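Local coordinates for Dbv8 protein (Nonomuraea, PDB 4MFZ), which probably transfers long aliphatic acyl chains from acyl-CoA to the amino group of a glycopeptide antibiotic, as an N-acyltransferase of the GNAT family, at residues D227-Y230 with D231-R235; S271-L274 with Q275-G279; A293-E296 with F297-Y301. One frame throughout, in Å; residues are numbered along the deposited sequence.

Interaction 1. Residues D227-Y230 with D231-R235; sequences DIYY and DSLRR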
loop_
_atom_site.group_PDB
_atom_site.type_symbol
_atom_site.label_atom_id
_atom_site.label_comp_id
_atom_site.label_asym_id
_atom_site.label_seq_id
_atom_site.Cartn_x
_atom_site.Cartn_y
_atom_site.Cartn_z
ATOM N N ASP A 227 -1.980 -6.961 22.922
ATOM C CA ASP A 227 -3.325 -6.416 23.115
ATOM C C ASP A 227 -3.850 -5.732 21.842
ATOM O O ASP A 227 -5.024 -5.834 21.511
ATOM C CB ASP A 227 -3.374 -5.399 24.293
ATOM C CG ASP A 227 -3.552 -6.061 25.641
ATOM O OD1 ASP A 227 -3.718 -7.298 25.709
ATOM O OD2 ASP A 227 -3.546 -5.328 26.666
ATOM N N ILE A 228 -2.988 -4.997 21.158
ATOM C CA ILE A 228 -3.459 -4.335 19.954
ATOM C C ILE A 228 -3.557 -5.326 18.787
ATOM O O ILE A 228 -4.439 -5.186 17.961
ATOM C CB ILE A 228 -2.661 -3.045 19.602
ATOM C CG1 ILE A 228 -1.299 -3.402 18.987
ATOM C CG2 ILE A 228 -2.596 -2.122 20.827
ATOM C CD1 ILE A 228 -0.403 -2.220 18.684
ATOM N N TYR A 229 -2.680 -6.327 18.748
ATOM C CA TYR A 229 -2.778 -7.378 17.734
ATOM C C TYR A 229 -4.096 -8.164 17.852
ATOM O O TYR A 229 -4.827 -8.306 16.864
ATOM C CB TYR A 229 -1.543 -8.308 17.750
ATOM C CG TYR A 229 -1.643 -9.546 16.839
ATOM C CD1 TYR A 229 -2.144 -10.740 17.326
ATOM C CD2 TYR A 229 -1.226 -9.513 15.505
ATOM C CE1 TYR A 229 -2.234 -11.874 16.522
ATOM C CE2 TYR A 229 -1.297 -10.634 14.698
ATOM C CZ TYR A 229 -1.817 -11.825 15.200
ATOM O OH TYR A 229 -1.909 -12.981 14.408
ATOM N N TYR A 230 -4.397 -8.670 19.057
ATOM C CA TYR A 230 -5.592 -9.493 19.235
ATOM C C TYR A 230 -6.878 -8.719 19.172
ATOM O O TYR A 230 -7.901 -9.232 18.688
ATOM C CB TYR A 230 -5.540 -10.326 20.524
ATOM C CG TYR A 230 -4.550 -11.434 20.438
ATOM C CD1 TYR A 230 -4.734 -12.494 19.532
ATOM C CD2 TYR A 230 -3.415 -11.433 21.237
ATOM C CE1 TYR A 230 -3.811 -13.535 19.458
ATOM C CE2 TYR A 230 -2.489 -12.465 21.170
ATOM C CZ TYR A 230 -2.691 -13.521 20.283
ATOM O OH TYR A 230 -1.742 -14.545 20.199
ATOM N N ASP A 231 -6.844 -7.473 19.638
ATOM C CA ASP A 231 -8.050 -6.676 19.522
ATOM C C ASP A 231 -8.468 -6.496 18.034
ATOM O O ASP A 231 -9.655 -6.564 17.710
ATOM C CB ASP A 231 -7.907 -5.325 20.217
ATOM C CG ASP A 231 -9.243 -4.614 20.326
ATOM O OD1 ASP A 231 -10.024 -4.971 21.237
ATOM O OD2 ASP A 231 -9.517 -3.728 19.475
ATOM N N SER A 232 -7.490 -6.260 17.157
ATOM C CA SER A 232 -7.745 -6.178 15.718
ATOM C C SER A 232 -8.196 -7.529 15.151
ATOM O O SER A 232 -9.222 -7.604 14.498
ATOM C CB SER A 232 -6.506 -5.717 14.946
ATOM O OG SER A 232 -6.842 -5.633 13.547
ATOM N N LEU A 233 -7.406 -8.572 15.393
ATOM C CA LEU A 233 -7.680 -9.902 14.855
ATOM C C LEU A 233 -9.102 -10.388 15.227
ATOM O O LEU A 233 -9.819 -10.881 14.360
ATOM C CB LEU A 233 -6.602 -10.898 15.275
ATOM C CG LEU A 233 -6.711 -12.303 14.678
ATOM C CD1 LEU A 233 -6.473 -12.294 13.180
ATOM C CD2 LEU A 233 -5.741 -13.260 15.324
ATOM N N ARG A 234 -9.527 -10.193 16.476
ATOM C CA ARG A 234 -10.936 -10.522 16.870
ATOM C C ARG A 234 -12.064 -9.755 16.179
ATOM O O ARG A 234 -13.190 -10.272 16.063
ATOM C CB ARG A 234 -11.109 -10.461 18.396
ATOM C CG ARG A 234 -10.462 -11.659 19.117
ATOM C CD ARG A 234 -10.913 -11.825 20.570
ATOM N NE ARG A 234 -10.686 -10.575 21.293
ATOM C CZ ARG A 234 -11.621 -9.634 21.464
ATOM N NH1 ARG A 234 -12.854 -9.827 20.999
ATOM N NH2 ARG A 234 -11.323 -8.499 22.093
ATOM N N ARG A 235 -11.789 -8.523 15.738
ATOM C CA ARG A 235 -12.769 -7.704 15.040
ATOM C C ARG A 235 -12.934 -8.051 13.529
ATOM O O ARG A 235 -13.935 -7.679 12.916
ATOM C CB ARG A 235 -12.410 -6.196 15.152
ATOM C CG ARG A 235 -12.676 -5.513 16.497
ATOM C CD ARG A 235 -12.015 -4.118 16.550
ATOM N NE ARG A 235 -12.564 -3.195 15.542
ATOM C CZ ARG A 235 -11.907 -2.192 14.951
ATOM N NH1 ARG A 235 -10.606 -1.921 15.229
ATOM N NH2 ARG A 235 -12.566 -1.444 14.063
#
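Arg234 N donates to Tyr230 O at 2.9 Å, nearly straight at 170° at the hydrogen. Leu233 N reaches Tyr229 O in the same way at 3.0 Å, and Asp231 N binds Asp227 O. The Ser232 N to Ile228 O bond between them is weak, at 3.3 Å. These are successive i to i+4 bonds of one helix, on which Tyr229, Ser232 and Leu233 are buried while Tyr230, Asp231 and Arg234 are exposed.

On the inner side Tyr229 and Leu233 run alongside each other, both with CG anti to the backbone N (chi1 173° and -175°). Leu233 CD2 rests against the far end of the phenol, 4.0 Å from Tyr229 CE1. Tyr230 swings out beside its own backbone N, and Tyr229 CD1 sits 3.7 Å above the centre of the Tyr230 ring. The Tyr229 hydroxyl is held by Trp280 NE1, while its side chain comes close to the bound decanoyl-CoA, about 4 Å between nearest atoms. Ser232 OG is hydrogen-bonded to Leu196 O and Tyr201 OH, joining the helix to the end of strand 193-196 and to strand 199-205. On the exposed face Asp231 OD1 and Arg234 NH2 form a long salt bridge of 3.9 Å, a loose pairing along the helix surface.

Ile336 of strand 330-337 packs against Tyr229 and Leu233. Both segments lie in the first part of helix 226-243, the crossover helix of the beta-alpha-beta unit between the parallel strands 211-216 and 251-256 in the GNAT fold.

Interaction 2. Residues S271-L274 with Q275-G279; sequences SHIL and QLRRG. With MFK (decanoyl-CoA), chain B.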
loop_
_atom_site.group_PDB
_atom_site.type_symbol
_atom_site.label_atom_id
_atom_site.label_comp_id
_atom_site.label_asym_id
_atom_site.label_seq_id
_atom_site.Cartn_x
_atom_site.Cartn_y
_atom_site.Cartn_z
ATOM N N SER A 271 9.913 -11.152 22.773
ATOM C CA SER A 271 9.622 -10.542 21.471
ATOM C C SER A 271 8.174 -10.698 21.049
ATOM O O SER A 271 7.664 -11.813 21.015
ATOM C CB SER A 271 10.505 -11.169 20.387
ATOM O OG SER A 271 9.893 -11.003 19.114
ATOM N N HIS A 272 7.512 -9.592 20.716
ATOM C CA HIS A 272 6.121 -9.651 20.251
ATOM C C HIS A 272 6.035 -10.508 18.988
ATOM O O HIS A 272 5.062 -11.202 18.797
ATOM C CB HIS A 272 5.554 -8.269 19.904
ATOM C CG HIS A 272 5.682 -7.209 20.993
ATOM N ND1 HIS A 272 5.381 -7.440 22.311
ATOM C CD2 HIS A 272 6.020 -5.870 20.900
ATOM C CE1 HIS A 272 5.549 -6.302 23.012
ATOM N NE2 HIS A 272 5.946 -5.338 22.154
ATOM N N ILE A 273 7.048 -10.425 18.111
ATOM C CA ILE A 273 7.083 -11.184 16.849
ATOM C C ILE A 273 7.113 -12.687 17.163
ATOM O O ILE A 273 6.264 -13.446 16.669
ATOM C CB ILE A 273 8.298 -10.787 15.949
ATOM C CG1 ILE A 273 8.146 -9.355 15.409
ATOM C CG2 ILE A 273 8.502 -11.779 14.786
ATOM C CD1 ILE A 273 9.464 -8.700 15.002
ATOM N N LEU A 274 8.035 -13.104 18.038
ATOM C CA LEU A 274 8.163 -14.523 18.348
ATOM C C LEU A 274 6.911 -15.067 19.013
ATOM O O LEU A 274 6.428 -16.141 18.666
ATOM C CB LEU A 274 9.400 -14.826 19.205
ATOM C CG LEU A 274 10.744 -14.388 18.650
ATOM C CD1 LEU A 274 11.834 -14.840 19.624
ATOM C CD2 LEU A 274 11.016 -14.901 17.229
ATOM N N GLN A 275 6.378 -14.327 19.972
ATOM C CA GLN A 275 5.140 -14.750 20.596
ATOM C C GLN A 275 3.951 -14.814 19.607
ATOM O O GLN A 275 3.249 -15.841 19.524
ATOM C CB GLN A 275 4.803 -13.838 21.786
ATOM C CG GLN A 275 3.381 -14.034 22.289
ATOM C CD GLN A 275 3.055 -13.196 23.517
ATOM O OE1 GLN A 275 3.951 -12.699 24.207
ATOM N NE2 GLN A 275 1.756 -13.053 23.803
ATOM N N LEU A 276 3.718 -13.727 18.865
ATOM C CA LEU A 276 2.473 -13.626 18.092
ATOM C C LEU A 276 2.433 -14.546 16.884
ATOM O O LEU A 276 1.374 -15.026 16.516
ATOM C CB LEU A 276 2.114 -12.166 17.723
ATOM C CG LEU A 276 1.877 -11.253 18.949
ATOM C CD1 LEU A 276 1.651 -9.834 18.476
ATOM C CD2 LEU A 276 0.679 -11.725 19.756
ATOM N N ARG A 277 3.574 -14.812 16.295
ATOM C CA ARG A 277 3.644 -15.691 15.114
ATOM C C ARG A 277 3.345 -17.188 15.416
ATOM O O ARG A 277 3.020 -17.963 14.504
ATOM C CB ARG A 277 4.984 -15.508 14.412
ATOM C CG ARG A 277 6.177 -16.226 15.031
ATOM C CD ARG A 277 7.444 -15.801 14.297
ATOM N NE ARG A 277 8.611 -16.598 14.690
ATOM C CZ ARG A 277 9.795 -16.531 14.108
ATOM N NH1 ARG A 277 9.990 -15.705 13.099
ATOM N NH2 ARG A 277 10.787 -17.304 14.534
ATOM N N ARG A 278 3.423 -17.586 16.681
ATOM C CA ARG A 278 3.032 -18.960 17.076
ATOM C C ARG A 278 1.569 -19.275 16.716
ATOM O O ARG A 278 1.173 -20.435 16.674
ATOM C CB ARG A 278 3.227 -19.199 18.582
ATOM C CG ARG A 278 4.656 -19.097 19.036
ATOM C CD ARG A 278 4.738 -19.228 20.553
ATOM N NE ARG A 278 6.137 -19.203 20.965
ATOM C CZ ARG A 278 6.648 -18.426 21.907
ATOM N NH1 ARG A 278 5.885 -17.605 22.613
ATOM N NH2 ARG A 278 7.945 -18.491 22.159
ATOM N N GLY A 279 0.766 -18.240 16.450
ATOM C CA GLY A 279 -0.636 -18.439 16.101
ATOM C C GLY A 279 -0.795 -18.723 14.622
ATOM O O GLY A 279 -1.901 -18.951 14.138
HETATM C CCG MFK B . 3.782 -11.332 14.486
HETATM C CCF MFK B . 2.618 -12.231 14.073
HETATM C CCE MFK B . 2.118 -11.808 12.709
HETATM C CCD MFK B . 3.013 -12.423 11.662
HETATM C CCC MFK B . 2.240 -12.485 10.360
HETATM C CCB MFK B . 2.900 -11.606 9.326
HETATM C CCA MFK B . 2.314 -11.973 7.975
HETATM C CBZ MFK B . 1.539 -10.772 7.458
HETATM C CAK MFK B . 2.247 -10.198 6.245
HETATM C CAJ MFK B . 2.711 -8.766 6.545
HETATM O OAL MFK B . 2.066 -8.006 7.274
HETATM S SAI MFK B . 4.203 -8.333 5.734
HETATM C CAH MFK B . 4.525 -6.632 6.366
HETATM C CAG MFK B . 5.004 -6.627 7.821
HETATM N NAF MFK B . 5.130 -5.215 8.219
HETATM C CAE MFK B . 6.289 -4.668 8.628
HETATM O OAM MFK B . 7.339 -5.294 8.758
HETATM C CAD MFK B . 6.209 -3.168 8.982
HETATM C CAC MFK B . 7.516 -2.716 9.662
HETATM N NAB MFK B . 7.789 -3.526 10.867
HETATM C CAA MFK B . 7.438 -3.038 12.066
HETATM O OAO MFK B . 6.887 -1.936 12.208
HETATM C CAN MFK B . 7.790 -3.898 13.289
HETATM O OAU MFK B . 8.713 -4.953 12.930
HETATM C CAP MFK B . 6.551 -4.473 14.010
HETATM C CAR MFK B . 5.733 -5.306 13.035
HETATM C CAS MFK B . 5.645 -3.389 14.585
HETATM C CAQ MFK B . 7.019 -5.368 15.154
HETATM O OAT MFK B . 7.789 -4.575 16.032
HETATM P PAV MFK B . 7.869 -4.863 17.617
HETATM O OAX MFK B . 6.524 -4.981 18.203
HETATM O OAW MFK B . 8.827 -3.883 18.206
HETATM O OAY MFK B . 8.545 -6.321 17.512
HETATM P PAZ MFK B . 9.338 -7.116 18.659
HETATM O OBA MFK B . 9.398 -8.609 18.156
HETATM O OBB MFK B . 8.717 -7.026 19.998
HETATM O "O5'" MFK B . 10.874 -6.654 18.516
HETATM C "C5'" MFK B . 11.920 -7.168 19.309
HETATM C "C4'" MFK B . 13.196 -6.408 18.931
HETATM O "O4'" MFK B . 13.352 -6.131 17.484
HETATM C "C3'" MFK B . 13.222 -5.038 19.567
HETATM O "O3'" MFK B . 14.591 -4.707 19.800
HETATM P PBV MFK B . 15.002 -4.068 21.233
HETATM O OBW MFK B . 14.420 -2.599 21.122
HETATM O OBY MFK B . 16.627 -4.047 21.196
HETATM O OBX MFK B . 14.407 -4.693 22.412
HETATM C "C2'" MFK B . 12.624 -4.177 18.451
HETATM O "O2'" MFK B . 12.910 -2.798 18.578
HETATM C "C1'" MFK B . 13.319 -4.716 17.237
HETATM N N9 MFK B . 12.539 -4.437 16.002
HETATM C C8 MFK B . 11.422 -5.060 15.610
HETATM N N7 MFK B . 11.043 -4.523 14.442
HETATM C C5 MFK B . 11.959 -3.608 14.086
HETATM C C4 MFK B . 12.875 -3.563 15.060
HETATM N N3 MFK B . 13.941 -2.756 14.954
HETATM C C2 MFK B . 14.145 -1.773 13.858
HETATM N N1 MFK B . 13.068 -1.915 12.858
HETATM C C6 MFK B . 12.071 -2.798 13.014
HETATM N N6 MFK B . 11.133 -2.886 12.073
HETATM O O HOH W 1 7.779 -17.736 17.380
#
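Ser271 O, His272 O and Ile273 O accept in turn from Gln275 N, Leu276 N and Arg277 N, the regular i to i+4 bonds of a short helix that opens after Ser271. The first of these is almost straight, 175° at the hydrogen.

Ser271 is the N-cap. With chi1 at 157°, OG turns back over the first turn and accepts from Leu274 N at 3.0 Å. The same oxygen donates at 2.6 Å to OBA on PAZ, one phosphate of the ligand's diphosphate, so cap and ligand share one hydroxyl. Ile273 N also binds OBA, and His272 N takes OBB of the same phosphate at 2.9 Å. One hydroxyl and two N-H groups at the start of a helix thus hold this phosphate, and the helix dipole would probably stabilise its charge.

Further along, Arg277 has its CG between the backbone N and the carbonyl carbon (chi1 79°), from where the extended chain runs beside Leu274. Leu274 CD2 lies 3.5 Å above one face of the guanidinium, towards its rim. Water 1, at the guanidinium edge, accepts from Arg277 NE and donates to Leu274 O, while Arg277 NH1 donates to Asp260 O and Leu258 O. The guanidinium of Arg278 lies with one face over the same Leu274 O. Near the end of the acyl chain, ligand CCF comes 3.5 Å from Arg277 N and 3.7 Å from Leu276 CB, where the helix walls the tail.

Helix 272-277 lies against the start of helix 226-243: Leu276 packs on Tyr229 and Tyr230, and His272 and Gln275 meet Pro226. Ile273 leans on Leu258, just beyond strand 251-256, and the chain then passes into strand 281-289.

Interaction 3. Residues A293-E296 with F297-Y301; sequences AILE and FVFRY. With MFK (decanoyl-CoA), chain B.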
loop_
_atom_site.group_PDB
_atom_site.type_symbol
_atom_site.label_atom_id
_atom_site.label_comp_id
_atom_site.label_asym_id
_atom_site.label_seq_id
_atom_site.Cartn_x
_atom_site.Cartn_y
_atom_site.Cartn_z
ATOM N N ALA A 293 13.925 -8.056 1.339
ATOM C CA ALA A 293 12.719 -7.710 2.060
ATOM C C ALA A 293 13.006 -7.318 3.520
ATOM O O ALA A 293 12.412 -6.380 4.028
ATOM C CB ALA A 293 11.718 -8.849 1.994
ATOM N N ILE A 294 13.897 -8.032 4.193
ATOM C CA ILE A 294 14.237 -7.673 5.573
ATOM C C ILE A 294 14.977 -6.327 5.653
ATOM O O ILE A 294 14.709 -5.514 6.531
ATOM C CB ILE A 294 14.984 -8.791 6.303
ATOM C CG1 ILE A 294 14.861 -8.589 7.815
ATOM C CG2 ILE A 294 16.423 -8.889 5.810
ATOM C CD1 ILE A 294 15.105 -9.829 8.638
ATOM N N LEU A 295 15.869 -6.090 4.703
ATOM C CA LEU A 295 16.581 -4.824 4.602
ATOM C C LEU A 295 15.603 -3.714 4.306
ATOM O O LEU A 295 15.773 -2.598 4.792
ATOM C CB LEU A 295 17.647 -4.897 3.502
ATOM C CG LEU A 295 18.872 -5.767 3.836
ATOM C CD1 LEU A 295 19.749 -5.993 2.605
ATOM C CD2 LEU A 295 19.674 -5.198 4.994
ATOM N N GLU A 296 14.568 -4.034 3.524
ATOM C CA GLU A 296 13.514 -3.086 3.225
ATOM C C GLU A 296 12.739 -2.691 4.476
ATOM O O GLU A 296 12.607 -1.504 4.785
ATOM C CB GLU A 296 12.562 -3.646 2.160
ATOM C CG GLU A 296 11.259 -2.870 1.976
ATOM C CD GLU A 296 11.442 -1.476 1.376
ATOM O OE1 GLU A 296 12.477 -1.208 0.717
ATOM O OE2 GLU A 296 10.522 -0.641 1.546
ATOM N N PHE A 297 12.212 -3.674 5.191
ATOM C CA PHE A 297 11.288 -3.361 6.260
ATOM C C PHE A 297 12.002 -3.021 7.566
ATOM O O PHE A 297 11.393 -2.458 8.470
ATOM C CB PHE A 297 10.305 -4.506 6.477
ATOM C CG PHE A 297 9.305 -4.682 5.355
ATOM C CD1 PHE A 297 8.081 -4.002 5.373
ATOM C CD2 PHE A 297 9.571 -5.548 4.293
ATOM C CE1 PHE A 297 7.161 -4.172 4.344
ATOM C CE2 PHE A 297 8.662 -5.724 3.262
ATOM C CZ PHE A 297 7.457 -5.032 3.287
ATOM N N VAL A 298 13.277 -3.377 7.687
ATOM C CA VAL A 298 14.008 -3.018 8.901
ATOM C C VAL A 298 14.752 -1.686 8.724
ATOM O O VAL A 298 14.849 -0.916 9.676
ATOM C CB VAL A 298 14.943 -4.143 9.413
ATOM C CG1 VAL A 298 15.664 -3.728 10.688
ATOM C CG2 VAL A 298 14.148 -5.408 9.689
ATOM N N PHE A 299 15.240 -1.402 7.510
ATOM C CA PHE A 299 16.054 -0.194 7.273
ATOM C C PHE A 299 15.558 0.729 6.178
ATOM O O PHE A 299 16.078 1.818 6.024
ATOM C CB PHE A 299 17.505 -0.546 6.928
ATOM C CG PHE A 299 18.221 -1.320 7.983
ATOM C CD1 PHE A 299 18.780 -0.671 9.092
ATOM C CD2 PHE A 299 18.382 -2.694 7.849
ATOM C CE1 PHE A 299 19.467 -1.398 10.068
ATOM C CE2 PHE A 299 19.070 -3.430 8.814
ATOM C CZ PHE A 299 19.614 -2.778 9.925
ATOM N N ARG A 300 14.601 0.271 5.386
ATOM C CA ARG A 300 14.122 1.013 4.220
ATOM C C ARG A 300 15.342 1.259 3.335
ATOM O O ARG A 300 15.595 2.356 2.787
ATOM C CB ARG A 300 13.365 2.269 4.648
ATOM C CG ARG A 300 11.989 2.427 4.025
ATOM C CD ARG A 300 11.168 1.137 3.904
ATOM N NE ARG A 300 10.195 0.916 4.981
ATOM C CZ ARG A 300 9.045 0.250 4.828
ATOM N NH1 ARG A 300 8.702 -0.258 3.640
ATOM N NH2 ARG A 300 8.223 0.108 5.863
ATOM N N TYR A 301 16.081 0.163 3.224
ATOM C CA TYR A 301 17.395 0.081 2.618
ATOM C C TYR A 301 17.432 0.687 1.233
ATOM O O TYR A 301 16.501 0.501 0.451
ATOM C CB TYR A 301 17.787 -1.388 2.517
ATOM C CG TYR A 301 19.196 -1.590 2.088
ATOM C CD1 TYR A 301 20.239 -1.154 2.896
ATOM C CD2 TYR A 301 19.497 -2.211 0.877
ATOM C CE1 TYR A 301 21.546 -1.319 2.518
ATOM C CE2 TYR A 301 20.806 -2.385 0.492
ATOM C CZ TYR A 301 21.823 -1.933 1.326
ATOM O OH TYR A 301 23.136 -2.079 0.994
HETATM C CCG MFK B . 3.782 -11.332 14.486
HETATM C CCF MFK B . 2.618 -12.231 14.073
HETATM C CCE MFK B . 2.118 -11.808 12.709
HETATM C CCD MFK B . 3.013 -12.423 11.662
HETATM C CCC MFK B . 2.240 -12.485 10.360
HETATM C CCB MFK B . 2.900 -11.606 9.326
HETATM C CCA MFK B . 2.314 -11.973 7.975
HETATM C CBZ MFK B . 1.539 -10.772 7.458
HETATM C CAK MFK B . 2.247 -10.198 6.245
HETATM C CAJ MFK B . 2.711 -8.766 6.545
HETATM O OAL MFK B . 2.066 -8.006 7.274
HETATM S SAI MFK B . 4.203 -8.333 5.734
HETATM C CAH MFK B . 4.525 -6.632 6.366
HETATM C CAG MFK B . 5.004 -6.627 7.821
HETATM N NAF MFK B . 5.130 -5.215 8.219
HETATM C CAE MFK B . 6.289 -4.668 8.628
HETATM O OAM MFK B . 7.339 -5.294 8.758
HETATM C CAD MFK B . 6.209 -3.168 8.982
HETATM C CAC MFK B . 7.516 -2.716 9.662
HETATM N NAB MFK B . 7.789 -3.526 10.867
HETATM C CAA MFK B . 7.438 -3.038 12.066
HETATM O OAO MFK B . 6.887 -1.936 12.208
HETATM C CAN MFK B . 7.790 -3.898 13.289
HETATM O OAU MFK B . 8.713 -4.953 12.930
HETATM C CAP MFK B . 6.551 -4.473 14.010
HETATM C CAR MFK B . 5.733 -5.306 13.035
HETATM C CAS MFK B . 5.645 -3.389 14.585
HETATM C CAQ MFK B . 7.019 -5.368 15.154
HETATM O OAT MFK B . 7.789 -4.575 16.032
HETATM P PAV MFK B . 7.869 -4.863 17.617
HETATM O OAX MFK B . 6.524 -4.981 18.203
HETATM O OAW MFK B . 8.827 -3.883 18.206
HETATM O OAY MFK B . 8.545 -6.321 17.512
HETATM P PAZ MFK B . 9.338 -7.116 18.659
HETATM O OBA MFK B . 9.398 -8.609 18.156
HETATM O OBB MFK B . 8.717 -7.026 19.998
HETATM O "O5'" MFK B . 10.874 -6.654 18.516
HETATM C "C5'" MFK B . 11.920 -7.168 19.309
HETATM C "C4'" MFK B . 13.196 -6.408 18.931
HETATM O "O4'" MFK B . 13.352 -6.131 17.484
HETATM C "C3'" MFK B . 13.222 -5.038 19.567
HETATM O "O3'" MFK B . 14.591 -4.707 19.800
HETATM P PBV MFK B . 15.002 -4.068 21.233
HETATM O OBW MFK B . 14.420 -2.599 21.122
HETATM O OBY MFK B . 16.627 -4.047 21.196
HETATM O OBX MFK B . 14.407 -4.693 22.412
HETATM C "C2'" MFK B . 12.624 -4.177 18.451
HETATM O "O2'" MFK B . 12.910 -2.798 18.578
HETATM C "C1'" MFK B . 13.319 -4.716 17.237
HETATM N N9 MFK B . 12.539 -4.437 16.002
HETATM C C8 MFK B . 11.422 -5.060 15.610
HETATM N N7 MFK B . 11.043 -4.523 14.442
HETATM C C5 MFK B . 11.959 -3.608 14.086
HETATM C C4 MFK B . 12.875 -3.563 15.060
HETATM N N3 MFK B . 13.941 -2.756 14.954
HETATM C C2 MFK B . 14.145 -1.773 13.858
HETATM N N1 MFK B . 13.068 -1.915 12.858
HETATM C C6 MFK B . 12.071 -2.798 13.014
HETATM N N6 MFK B . 11.133 -2.886 12.073
HETATM O O HOH W 2 14.929 -1.949 0.608
#
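Leu295 and Tyr301 meet at the C-terminal cap of helix 291-299 in the GNAT-like domain, where Arg300 is the first residue to leave helical angles, with positive phi (57°). Among backbone bonds, Leu295 O accepts from both Phe299 N (3.0 Å) and Tyr301 N (3.2 Å), which come from opposite faces of its carbonyl plane, so the turn closes on one oxygen.

Charged groups form the second set. Glu296 bends at chi2 (68°) and offers the anti side of OE2 to Arg300 NH1, 2.8 Å away at the guanidinium edge, with carboxylate and guanidinium planes 82° apart. Each charge has a further partner, Glu296 OE1 with Lys173 NZ and Arg300 NH2 with Glu219 OE1. Water 2 joins Glu296 OE1 to Tyr301 O.

Apolar contacts run along the helix and its end. Glu296 CG makes a CH-pi contact with the Phe297 face, 4.2 Å from the centroid. Leu295 CB touches Tyr301 CB at 3.6 Å, and Leu295 CD1 lies over one face of the Tyr301 ring. Ile294 CG1 runs beside Val298 CG2, whose sister methyl, Val298 CG1, ends 3.8 Å from adenine N1 of decanoyl-CoA.

In the fold
All three contacts are local helix contacts, partly buried and set round the same decanoyl-CoA. Interactions 1 and 2 touch each other by packing and line the acyl tail, with interaction 2 also at a phosphate, whereas interaction 3 lies by the adenine and pantetheine. Interaction 3 stands apart, about 8 Å from interaction 2 between nearest atoms and about 15 Å from interaction 1. Interaction 1 has the most exposed outer face, with aromatic and aliphatic groups turned inwards. Interaction 2 is dominated by a helix start facing an anion, interaction 3 by a helix end with a charge network reaching helix 162-174.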